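Local coordinates for protein carbohydrate binding family 6 (Clostridium thermocellum, PDB 5A8C) that hydrolyses alpha-L-arabinofuranosidic bonds as a family 43 glycoside hydrolase built on a five-bladed beta-propeller, at residues T72-S75 against N81-D84; F89-K92 against W97-V100; L115-G120 against F136-P141; Q305-Y308 against I314-V317. All blocks are in the same frame, centred on the assembly; numbering follows the deposited sequence. Where two conformers were deposited one is given.

Contact 1. Residues T72-S75 against N81-D84; sequences TCIS and NWTD
Ser-75 O takes a hydrogen bond from Thr-83 N, at 2.8 Å, and a CA-H...O contact from Trp-82 CA. The pairing is an antiparallel beta hairpin of strands 70-76 and 83-90, in one four-stranded sheet of the five-bladed propeller. Ser-75 and Thr-83 form a hydrogen-bonded pair. The return bond runs from Ser-75 N to Thr-83 O at 3.0 Å. Thr-83 O also receives a CA-H...O contact from Ile-74 CA, 3.1 Å away. Ile-74 and Asp-84 form the next, non-hydrogen-bonded pair, with CA atoms 4.7 Å apart.

Ile-74 and Asp-84 share one sheet face, and Ser-75 and Thr-83 share the other. Asp-84 makes its salt bridge outside the pair: OD2 meets Arg-35 NH1, while OD1 accepts from Gly-86 N. Ser-75 OG is likewise held elsewhere, by hydrogen bonds with His-85 and Arg-48.

The apolar part pairs Ile-74 with Trp-82, near the turn. A chi1 of 69° tucks Ile-74 CG1 in between the two backbone bonds of its own residue. From there the chain runs out to the indole of Trp-82, which it meets at a slant. The touching atoms are Ile-74 CD1 and Trp-82 CE3, 3.8 Å apart.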
loop_
_atom_site.group_PDB
_atom_site.type_symbol
_atom_site.label_atom_id
_atom_site.label_comp_id
_atom_site.label_asym_id
_atom_site.label_seq_id
_atom_site.Cartn_x
_atom_site.Cartn_y
_atom_site.Cartn_z
ATOM N N THR A 72 5.801 6.615 8.141
ATOM C CA THR A 72 6.556 7.774 7.670
ATOM C C THR A 72 5.790 8.474 6.579
ATOM O O THR A 72 5.157 7.810 5.759
ATOM C CB THR A 72 7.920 7.267 7.081
ATOM O OG1 THR A 72 8.625 6.543 8.063
ATOM C CG2 THR A 72 8.733 8.395 6.509
ATOM N N CYS A 73 5.900 9.807 6.496
ATOM C CA CYS A 73 5.302 10.534 5.368
ATOM C C CYS A 73 6.351 11.477 4.798
ATOM O O CYS A 73 7.027 12.221 5.547
ATOM C CB CYS A 73 4.115 11.352 5.846
ATOM S SG CYS A 73 3.318 12.380 4.641
ATOM N N ILE A 74 6.466 11.487 3.465
ATOM C CA ILE A 74 7.285 12.459 2.707
ATOM C C ILE A 74 6.381 13.068 1.641
ATOM O O ILE A 74 5.386 12.480 1.239
ATOM C CB ILE A 74 8.553 11.799 2.129
ATOM C CG1 ILE A 74 8.246 10.804 1.022
ATOM C CG2 ILE A 74 9.400 11.196 3.222
ATOM C CD1 ILE A 74 9.465 10.227 0.338
ATOM N N SER A 75 6.767 14.239 1.127
ATOM C CA SER A 75 5.969 14.830 0.062
ATOM C C SER A 75 6.798 15.691 -0.829
ATOM O O SER A 75 7.908 16.131 -0.515
ATOM C CB SER A 75 4.785 15.661 0.591
ATOM O OG SER A 75 5.228 16.920 1.113
ATOM N N ASN A 81 12.346 17.820 -4.911
ATOM C CA ASN A 81 12.623 18.095 -3.513
ATOM C C ASN A 81 11.586 17.346 -2.710
ATOM O O ASN A 81 10.391 17.644 -2.860
ATOM C CB ASN A 81 12.601 19.622 -3.229
ATOM C CG ASN A 81 13.212 19.961 -1.857
ATOM O OD1 ASN A 81 13.073 19.239 -0.912
ATOM N ND2 ASN A 81 13.873 21.106 -1.753
ATOM N N TRP A 82 12.034 16.424 -1.879
ATOM C CA TRP A 82 11.168 15.667 -1.003
ATOM C C TRP A 82 11.291 16.184 0.412
ATOM O O TRP A 82 12.409 16.218 0.968
ATOM C CB TRP A 82 11.513 14.163 -1.086
ATOM C CG TRP A 82 11.205 13.587 -2.433
ATOM C CD1 TRP A 82 12.020 13.499 -3.495
ATOM C CD2 TRP A 82 9.933 13.088 -2.874
ATOM N NE1 TRP A 82 11.361 12.999 -4.576
ATOM C CE2 TRP A 82 10.076 12.686 -4.210
ATOM C CE3 TRP A 82 8.693 12.877 -2.237
ATOM C CZ2 TRP A 82 9.012 12.106 -4.951
ATOM C CZ3 TRP A 82 7.649 12.317 -2.963
ATOM C CH2 TRP A 82 7.834 11.941 -4.298
ATOM N N THR A 83 10.200 16.593 1.008
ATOM C CA THR A 83 10.165 17.031 2.387
ATOM C C THR A 83 9.841 15.877 3.294
ATOM O O THR A 83 8.922 15.097 3.032
ATOM C CB THR A 83 9.105 18.127 2.559
ATOM O OG1 THR A 83 9.428 19.206 1.670
ATOM C CG2 THR A 83 9.014 18.610 3.963
ATOM N N ASP A 84 10.601 15.735 4.367
ATOM C CA ASP A 84 10.389 14.719 5.388
ATOM C C ASP A 84 9.434 15.233 6.404
ATOM O O ASP A 84 9.734 16.179 7.127
ATOM C CB ASP A 84 11.747 14.412 6.001
ATOM C CG ASP A 84 11.735 13.312 7.037
ATOM O OD1 ASP A 84 10.681 12.690 7.280
ATOM O OD2 ASP A 84 12.838 13.035 7.595
#

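Contact 2. Residues F89-K92 against W97-V100; sequences FNAK and WASV
Ala-98 CB touches Ala-91 CB across the contact, at 4.1 Å, and also lies over one face of the Trp-97 indole, 3.6 Å above its plane and toward the rim. The Phe-89 ring carries Ala-91 N over one face, 3.9 Å above the plane and again toward the rim. Its edge atom CD1 packs on Phe-136 O, and its ring meets that of Tyr-117 with planes at about 45°.

The contact itself is made by small groups. Ala-91 points its methyl at the opposite backbone, with Ala-91 CB 3.5 Å from Val-100 O.

Here strand 83-90 ends and the short helix 91-94 begins. The chain then turns back as a loop toward strand 104-109. This is the link from one propeller sheet, with strands 70-76 and 83-90, to the next, with strands 104-109 and 112-118. Asn-90 is the N-cap: its OD1 accepts from Arg-93 N.

No direct hydrogen bond joins the segments. A water bridges them instead. It accepts from Lys-92 N at 3.0 Å and lies 2.8 Å from Ser-99 O, to which it can donate. The Lys-92 chain is extended beyond CG and runs alongside Ser-99, with Lys-92 CG 3.9 Å from Ser-99 O.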
loop_
_atom_site.group_PDB
_atom_site.type_symbol
_atom_site.label_atom_id
_atom_site.label_comp_id
_atom_site.label_asym_id
_atom_site.label_seq_id
_atom_site.Cartn_x
_atom_site.Cartn_y
_atom_site.Cartn_z
ATOM N N PHE A 89 2.012 8.646 12.334
ATOM C CA PHE A 89 1.148 7.753 13.070
ATOM C C PHE A 89 2.040 6.749 13.749
ATOM O O PHE A 89 2.891 6.162 13.103
ATOM C CB PHE A 89 0.135 6.999 12.156
ATOM C CG PHE A 89 -0.741 6.026 12.851
ATOM C CD1 PHE A 89 -1.712 6.457 13.747
ATOM C CD2 PHE A 89 -0.551 4.667 12.689
ATOM C CE1 PHE A 89 -2.510 5.550 14.405
ATOM C CE2 PHE A 89 -1.367 3.753 13.341
ATOM C CZ PHE A 89 -2.322 4.201 14.208
ATOM N N ASN A 90 1.745 6.470 15.044
ATOM C CA ASN A 90 2.443 5.467 15.818
ATOM C C ASN A 90 1.374 4.615 16.472
ATOM O O ASN A 90 0.568 5.164 17.190
ATOM C CB ASN A 90 3.374 6.144 16.851
ATOM C CG ASN A 90 4.044 5.165 17.765
ATOM O OD1 ASN A 90 3.391 4.478 18.537
ATOM N ND2 ASN A 90 5.341 5.059 17.658
ATOM N N ALA A 91 1.341 3.325 16.192
ATOM C CA ALA A 91 0.198 2.519 16.649
ATOM C C ALA A 91 0.019 2.531 18.149
ATOM O O ALA A 91 -1.095 2.669 18.643
ATOM C CB ALA A 91 0.305 1.125 16.105
ATOM N N LYS A 92 1.098 2.381 18.904
ATOM C CA LYS A 92 0.959 2.365 20.375
ATOM C C LYS A 92 0.535 3.704 20.947
ATOM O O LYS A 92 -0.200 3.768 21.909
ATOM C CB LYS A 92 2.231 1.906 21.017
ATOM C CG LYS A 92 2.504 0.424 20.885
ATOM C CD LYS A 92 3.729 -0.033 21.618
ATOM C CE LYS A 92 4.006 -1.525 21.509
ATOM N NZ LYS A 92 5.050 -1.950 22.475
ATOM N N TRP A 97 -5.649 0.046 20.730
ATOM C CA TRP A 97 -5.681 -1.404 20.623
ATOM C C TRP A 97 -4.527 -2.018 19.829
ATOM O O TRP A 97 -4.286 -3.195 19.951
ATOM C CB TRP A 97 -7.042 -1.858 20.007
ATOM C CG TRP A 97 -7.185 -1.337 18.587
ATOM C CD1 TRP A 97 -7.630 -0.119 18.182
ATOM C CD2 TRP A 97 -6.759 -1.998 17.394
ATOM N NE1 TRP A 97 -7.483 0.030 16.820
ATOM C CE2 TRP A 97 -6.949 -1.108 16.314
ATOM C CE3 TRP A 97 -6.222 -3.274 17.118
ATOM C CZ2 TRP A 97 -6.636 -1.456 15.017
ATOM C CZ3 TRP A 97 -5.915 -3.593 15.811
ATOM C CH2 TRP A 97 -6.106 -2.686 14.773
ATOM N N ALA A 98 -3.857 -1.226 18.984
ATOM C CA ALA A 98 -2.855 -1.773 18.060
ATOM C C ALA A 98 -1.450 -1.488 18.553
ATOM O O ALA A 98 -1.206 -0.554 19.291
ATOM C CB ALA A 98 -3.064 -1.180 16.665
ATOM N N SER A 99 -0.533 -2.327 18.089
ATOM C CA SER A 99 0.869 -2.295 18.448
ATOM C C SER A 99 1.786 -1.930 17.281
ATOM O O SER A 99 2.909 -1.437 17.514
ATOM C CB SER A 99 1.291 -3.669 19.027
ATOM O OG SER A 99 0.514 -3.957 20.178
ATOM N N VAL A 100 1.383 -2.229 16.061
ATOM C CA VAL A 100 2.220 -2.041 14.871
ATOM C C VAL A 100 1.361 -1.409 13.781
ATOM O O VAL A 100 0.124 -1.501 13.830
ATOM C CB VAL A 100 2.910 -3.347 14.432
ATOM C CG1 VAL A 100 3.654 -3.995 15.557
ATOM C CG2 VAL A 100 1.917 -4.303 13.821
HETATM O O HOH W 1 3.622 1.307 17.677
#

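Contact 3. Residues L115-G120 against F136-P141; sequences LYYGNG and FKDPLP
Leu-115 and Phe-136 bury the largest areas here, and they meet as a leucine over a ring. Leu-115 CD2 stands over one face of the Phe-136 ring, 4.0 Å from its centroid and 13° off the ring normal. This is a CH-pi contact. Leu-115 CB touches the ring too, 3.7 Å from Phe-136 CD2. The leucine stands roughly perpendicular to the phenylalanine side chain. Leu-115 CG is anti to the backbone N (chi1 -174°), which directs the side chain toward the ring. Val-88, Phe-89 and Ala-127 also pack on Phe-136.

Strand 112-118 is the middle strand of a three-stranded antiparallel sheet in the propeller. The 136-141 segment is an irregular loop on the way from strand 124-129 to strand 164-167. It starts beside that middle strand and then leads away. Its first residue is tied by a backbone bond to Val-88 of a neighbouring sheet.

Tyr-117 makes the polar half of the contact. Tyr-117 OH donates to OD2 of the buried Asp-138 at 2.7 Å, using the anti lone pair of that oxygen. The ring and carboxylate planes are 79° apart. OD2 has a second donor in Trp-97 NE1. Bonds to both oxygens limit the rotation of the carboxylate. Asp-138 OD1 is met nearly along its C-O axis by Leu-140 N at 2.8 Å, which closes an Asx turn.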
loop_
_atom_site.group_PDB
_atom_site.type_symbol
_atom_site.label_atom_id
_atom_site.label_comp_id
_atom_site.label_asym_id
_atom_site.label_seq_id
_atom_site.Cartn_x
_atom_site.Cartn_y
_atom_site.Cartn_z
ATOM N N LEU A 115 -6.061 6.948 7.146
ATOM C CA LEU A 115 -4.853 6.155 7.034
ATOM C C LEU A 115 -5.142 4.780 7.624
ATOM O O LEU A 115 -5.253 4.637 8.826
ATOM C CB LEU A 115 -3.746 6.886 7.795
ATOM C CG LEU A 115 -2.352 6.316 7.713
ATOM C CD1 LEU A 115 -1.789 6.442 6.291
ATOM C CD2 LEU A 115 -1.414 7.087 8.670
ATOM N N TYR A 116 -5.277 3.803 6.754
ATOM C CA TYR A 116 -5.585 2.425 7.178
ATOM C C TYR A 116 -4.291 1.671 7.346
ATOM O O TYR A 116 -3.309 1.967 6.636
ATOM C CB TYR A 116 -6.503 1.741 6.132
ATOM C CG TYR A 116 -7.760 2.510 5.927
ATOM C CD1 TYR A 116 -7.846 3.532 4.998
ATOM C CD2 TYR A 116 -8.906 2.201 6.675
ATOM C CE1 TYR A 116 -8.997 4.297 4.845
ATOM C CE2 TYR A 116 -10.063 2.943 6.509
ATOM C CZ TYR A 116 -10.117 3.977 5.619
ATOM O OH TYR A 116 -11.223 4.754 5.461
ATOM N N TYR A 117 -4.239 0.719 8.262
ATOM C CA TYR A 117 -2.982 0.060 8.581
ATOM C C TYR A 117 -3.250 -1.311 9.123
ATOM O O TYR A 117 -4.302 -1.615 9.699
ATOM C CB TYR A 117 -2.197 0.892 9.632
ATOM C CG TYR A 117 -2.913 1.065 10.954
ATOM C CD1 TYR A 117 -3.842 2.082 11.145
ATOM C CD2 TYR A 117 -2.634 0.227 12.029
ATOM C CE1 TYR A 117 -4.518 2.220 12.362
ATOM C CE2 TYR A 117 -3.290 0.370 13.237
ATOM C CZ TYR A 117 -4.235 1.361 13.424
ATOM O OH TYR A 117 -4.808 1.492 14.661
ATOM N N GLY A 118 -2.266 -2.213 8.936
ATOM C CA GLY A 118 -2.381 -3.571 9.482
ATOM C C GLY A 118 -1.655 -3.695 10.789
ATOM O O GLY A 118 -0.439 -3.427 10.874
ATOM N N ASN A 119 -2.350 -4.147 11.826
ATOM C CA ASN A 119 -1.728 -4.478 13.112
ATOM C C ASN A 119 -1.069 -5.857 13.069
ATOM O O ASN A 119 -1.407 -6.737 13.846
ATOM C CB ASN A 119 -2.754 -4.388 14.235
ATOM C CG ASN A 119 -2.158 -4.619 15.620
ATOM O OD1 ASN A 119 -1.066 -4.108 15.908
ATOM N ND2 ASN A 119 -2.862 -5.302 16.461
ATOM N N GLY A 120 -0.162 -6.074 12.098
ATOM C CA GLY A 120 0.633 -7.269 12.100
ATOM C C GLY A 120 -0.126 -8.547 11.829
ATOM O O GLY A 120 0.350 -9.614 12.239
ATOM N N PHE A 136 -2.151 11.615 13.221
ATOM C CA PHE A 136 -3.250 10.711 12.979
ATOM C C PHE A 136 -3.611 9.986 14.230
ATOM O O PHE A 136 -2.744 9.520 14.967
ATOM C CB PHE A 136 -2.886 9.717 11.886
ATOM C CG PHE A 136 -2.831 10.291 10.477
ATOM C CD1 PHE A 136 -1.741 10.985 9.987
ATOM C CD2 PHE A 136 -3.926 10.138 9.638
ATOM C CE1 PHE A 136 -1.727 11.488 8.723
ATOM C CE2 PHE A 136 -3.921 10.635 8.355
ATOM C CZ PHE A 136 -2.818 11.330 7.889
ATOM N N LYS A 137 -4.927 9.798 14.468
ATOM C CA LYS A 137 -5.419 9.107 15.650
ATOM C C LYS A 137 -6.490 8.126 15.234
ATOM O O LYS A 137 -7.407 8.471 14.473
ATOM C CB LYS A 137 -5.988 10.081 16.674
ATOM C CG LYS A 137 -4.984 11.049 17.288
ATOM C CD LYS A 137 -4.003 10.355 18.202
ATOM C CE LYS A 137 -3.066 11.329 18.894
ATOM N NZ LYS A 137 -2.204 10.606 19.870
ATOM N N ASP A 138 -6.410 6.895 15.736
ATOM C CA ASP A 138 -7.448 5.889 15.491
ATOM C C ASP A 138 -8.567 6.098 16.496
ATOM O O ASP A 138 -8.326 6.044 17.697
ATOM C CB ASP A 138 -6.832 4.484 15.564
ATOM C CG ASP A 138 -7.821 3.356 15.359
ATOM O OD1 ASP A 138 -9.015 3.541 15.572
ATOM O OD2 ASP A 138 -7.337 2.271 14.879
ATOM N N PRO A 139 -9.776 6.422 16.017
ATOM C CA PRO A 139 -10.893 6.751 16.942
ATOM C C PRO A 139 -11.577 5.551 17.547
ATOM O O PRO A 139 -12.446 5.749 18.397
ATOM C CB PRO A 139 -11.850 7.492 16.031
ATOM C CG PRO A 139 -11.678 6.795 14.684
ATOM C CD PRO A 139 -10.185 6.484 14.602
ATOM N N LEU A 140 -11.213 4.342 17.138
ATOM C CA LEU A 140 -12.024 3.166 17.446
ATOM C C LEU A 140 -11.438 2.386 18.626
ATOM O O LEU A 140 -10.226 2.376 18.863
ATOM C CB LEU A 140 -12.069 2.233 16.231
ATOM C CG LEU A 140 -12.675 2.830 14.976
ATOM C CD1 LEU A 140 -12.727 1.781 13.872
ATOM C CD2 LEU A 140 -14.005 3.507 15.157
ATOM N N PRO A 141 -12.286 1.652 19.338
ATOM C CA PRO A 141 -11.799 0.830 20.446
ATOM C C PRO A 141 -11.119 -0.455 20.003
ATOM O O PRO A 141 -10.473 -1.116 20.824
ATOM C CB PRO A 141 -13.071 0.541 21.249
ATOM C CG PRO A 141 -14.167 0.595 20.234
ATOM C CD PRO A 141 -13.766 1.682 19.286
#

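Contact 4. Residues Q305-Y308 against I314-V317; sequences QMFY and IKQV
Apolar contacts come first. Met-306 CG touches Ile-314 CG2 at 3.7 Å and Val-317 CG2 at 4.0 Å. Its chain starts with CG anti to the backbone N (chi1 -169°) and bends at chi3, which brings the methyl CE to Ile-314 CD1. Tyr-308 and Ile-314 lie side by side and point the same way, with Tyr-308 CE1 3.7 Å from Ile-314 CG1. The phenol end of Tyr-308 is held elsewhere: its OH bonds to His-216, and its ring stacks on Tyr-218. Trp-278 and Val-280 of strand 277-284 pack on Met-306.

Backbone bonds are few. The one direct bond runs from Lys-315 N to Phe-307 O at 2.9 Å. A single beta bridge pairs Tyr-308 with Ile-314. This is where the chain leaves strand 300-306, an outer strand of a three-stranded propeller sheet, and folds back as a loop.

A water makes the second link. It accepts from Phe-307 N at 2.8 Å and donates to Lys-315 O at 2.7 Å.

The lysine chain adds a tentative contact, since Lys-315 has two conformers. In the one given, Lys-315 CE and NZ reach across to Phe-307 CB, with NZ 3.8 Å away.

The chemistry implies a turn held by apolar side chains, one direct backbone bond and a water, which joins the backbones where no direct bond spans the gap.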
loop_
_atom_site.group_PDB
_atom_site.type_symbol
_atom_site.label_atom_id
_atom_site.label_comp_id
_atom_site.label_asym_id
_atom_site.label_seq_id
_atom_site.Cartn_x
_atom_site.Cartn_y
_atom_site.Cartn_z
ATOM N N GLN A 305 7.688 6.329 -13.374
ATOM C CA GLN A 305 6.525 6.590 -14.208
ATOM C C GLN A 305 5.867 5.314 -14.738
ATOM O O GLN A 305 6.541 4.307 -15.015
ATOM C CB GLN A 305 6.893 7.530 -15.370
ATOM C CG GLN A 305 5.671 8.223 -15.987
ATOM C CD GLN A 305 5.976 9.447 -16.857
ATOM O OE1 GLN A 305 7.105 9.870 -17.030
ATOM N NE2 GLN A 305 4.926 10.033 -17.393
ATOM N N MET A 306 4.549 5.386 -14.910
ATOM C CA MET A 306 3.737 4.279 -15.418
ATOM C C MET A 306 2.981 4.811 -16.640
ATOM O O MET A 306 2.486 5.945 -16.607
ATOM C CB MET A 306 2.766 3.837 -14.326
ATOM C CG MET A 306 2.035 2.524 -14.616
ATOM S SD MET A 306 0.667 2.207 -13.508
ATOM C CE MET A 306 -0.648 3.047 -14.362
ATOM N N PHE A 307 2.785 3.948 -17.628
ATOM C CA PHE A 307 2.079 4.292 -18.834
ATOM C C PHE A 307 1.014 3.250 -19.127
ATOM O O PHE A 307 1.198 2.061 -18.850
ATOM C CB PHE A 307 3.078 4.335 -20.021
ATOM C CG PHE A 307 4.220 5.272 -19.805
ATOM C CD1 PHE A 307 4.042 6.620 -19.966
ATOM C CD2 PHE A 307 5.431 4.836 -19.336
ATOM C CE1 PHE A 307 5.088 7.514 -19.756
ATOM C CE2 PHE A 307 6.480 5.709 -19.108
ATOM C CZ PHE A 307 6.294 7.022 -19.306
ATOM N N TYR A 308 -0.054 3.717 -19.761
ATOM C CA TYR A 308 -1.121 2.829 -20.275
ATOM C C TYR A 308 -0.938 2.572 -21.779
ATOM O O TYR A 308 -0.539 3.471 -22.508
ATOM C CB TYR A 308 -2.513 3.422 -20.072
ATOM C CG TYR A 308 -2.897 3.547 -18.641
ATOM C CD1 TYR A 308 -3.490 2.487 -17.965
ATOM C CD2 TYR A 308 -2.722 4.722 -17.935
ATOM C CE1 TYR A 308 -3.875 2.609 -16.629
ATOM C CE2 TYR A 308 -3.104 4.871 -16.625
ATOM C CZ TYR A 308 -3.688 3.793 -15.986
ATOM O OH TYR A 308 -4.095 3.912 -14.651
ATOM N N ILE A 314 -1.752 -1.879 -18.757
ATOM C CA ILE A 314 -0.622 -1.124 -18.211
ATOM C C ILE A 314 0.676 -1.685 -18.772
ATOM O O ILE A 314 0.925 -2.892 -18.696
ATOM C CB ILE A 314 -0.638 -1.165 -16.670
ATOM C CG1 ILE A 314 -1.891 -0.483 -16.155
ATOM C CG2 ILE A 314 0.630 -0.520 -16.122
ATOM C CD1 ILE A 314 -2.124 -0.655 -14.677
ATOM N N LYS A 315 1.519 -0.807 -19.320
ATOM C CA LYS A 315 2.858 -1.249 -19.758
ATOM C C LYS A 315 3.702 -1.563 -18.558
ATOM O O LYS A 315 3.651 -0.903 -17.542
ATOM C CB LYS A 315 3.639 -0.186 -20.519
ATOM C CG LYS A 315 3.042 0.160 -21.843
ATOM C CD LYS A 315 3.923 1.143 -22.611
ATOM C CE LYS A 315 3.128 2.319 -23.206
ATOM N NZ LYS A 315 3.897 3.554 -23.599
ATOM N N GLN A 316 4.499 -2.593 -18.688
ATOM C CA GLN A 316 5.387 -2.923 -17.594
ATOM C C GLN A 316 6.329 -1.729 -17.290
ATOM O O GLN A 316 6.946 -1.161 -18.184
ATOM C CB GLN A 316 6.191 -4.164 -17.914
ATOM C CG GLN A 316 7.047 -4.618 -16.741
ATOM C CD GLN A 316 7.565 -5.967 -16.974
ATOM O OE1 GLN A 316 6.853 -6.907 -17.413
ATOM N NE2 GLN A 316 8.822 -6.102 -16.704
ATOM N N VAL A 317 6.424 -1.386 -16.001
ATOM C CA VAL A 317 7.272 -0.293 -15.544
ATOM C C VAL A 317 8.716 -0.680 -15.658
ATOM O O VAL A 317 9.101 -1.844 -15.400
ATOM C CB VAL A 317 6.887 0.052 -14.080
ATOM C CG1 VAL A 317 7.855 1.061 -13.431
ATOM C CG2 VAL A 317 5.459 0.610 -14.012
HETATM O O HOH W 2 4.476 1.678 -17.382
#

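How the contacts relate
The contacts follow one another along the chain in the order 1, 2, 3, 4. Contacts 1 and 2 share strand 83-90: contact 1 lies toward its start and contact 2 at its end, with centres 21 Å apart. Contacts 2 and 3 touch, their centres 7 Å apart. Ser-99 N probably bonds to Asn-119 OD1. Phe-89 of strand 83-90 packs on Leu-115 and Tyr-117 of strand 112-118, so two neighbouring propeller sheets are joined there. Contact 4 lies on the sheet of strands 270-274, 277-284 and 300-306, on the opposite side of the chain's centre from contact 2, with centres about 35 Å apart. Its 314-317 loop ties to strand 250-256 of another sheet through Val-317 and Ile-255.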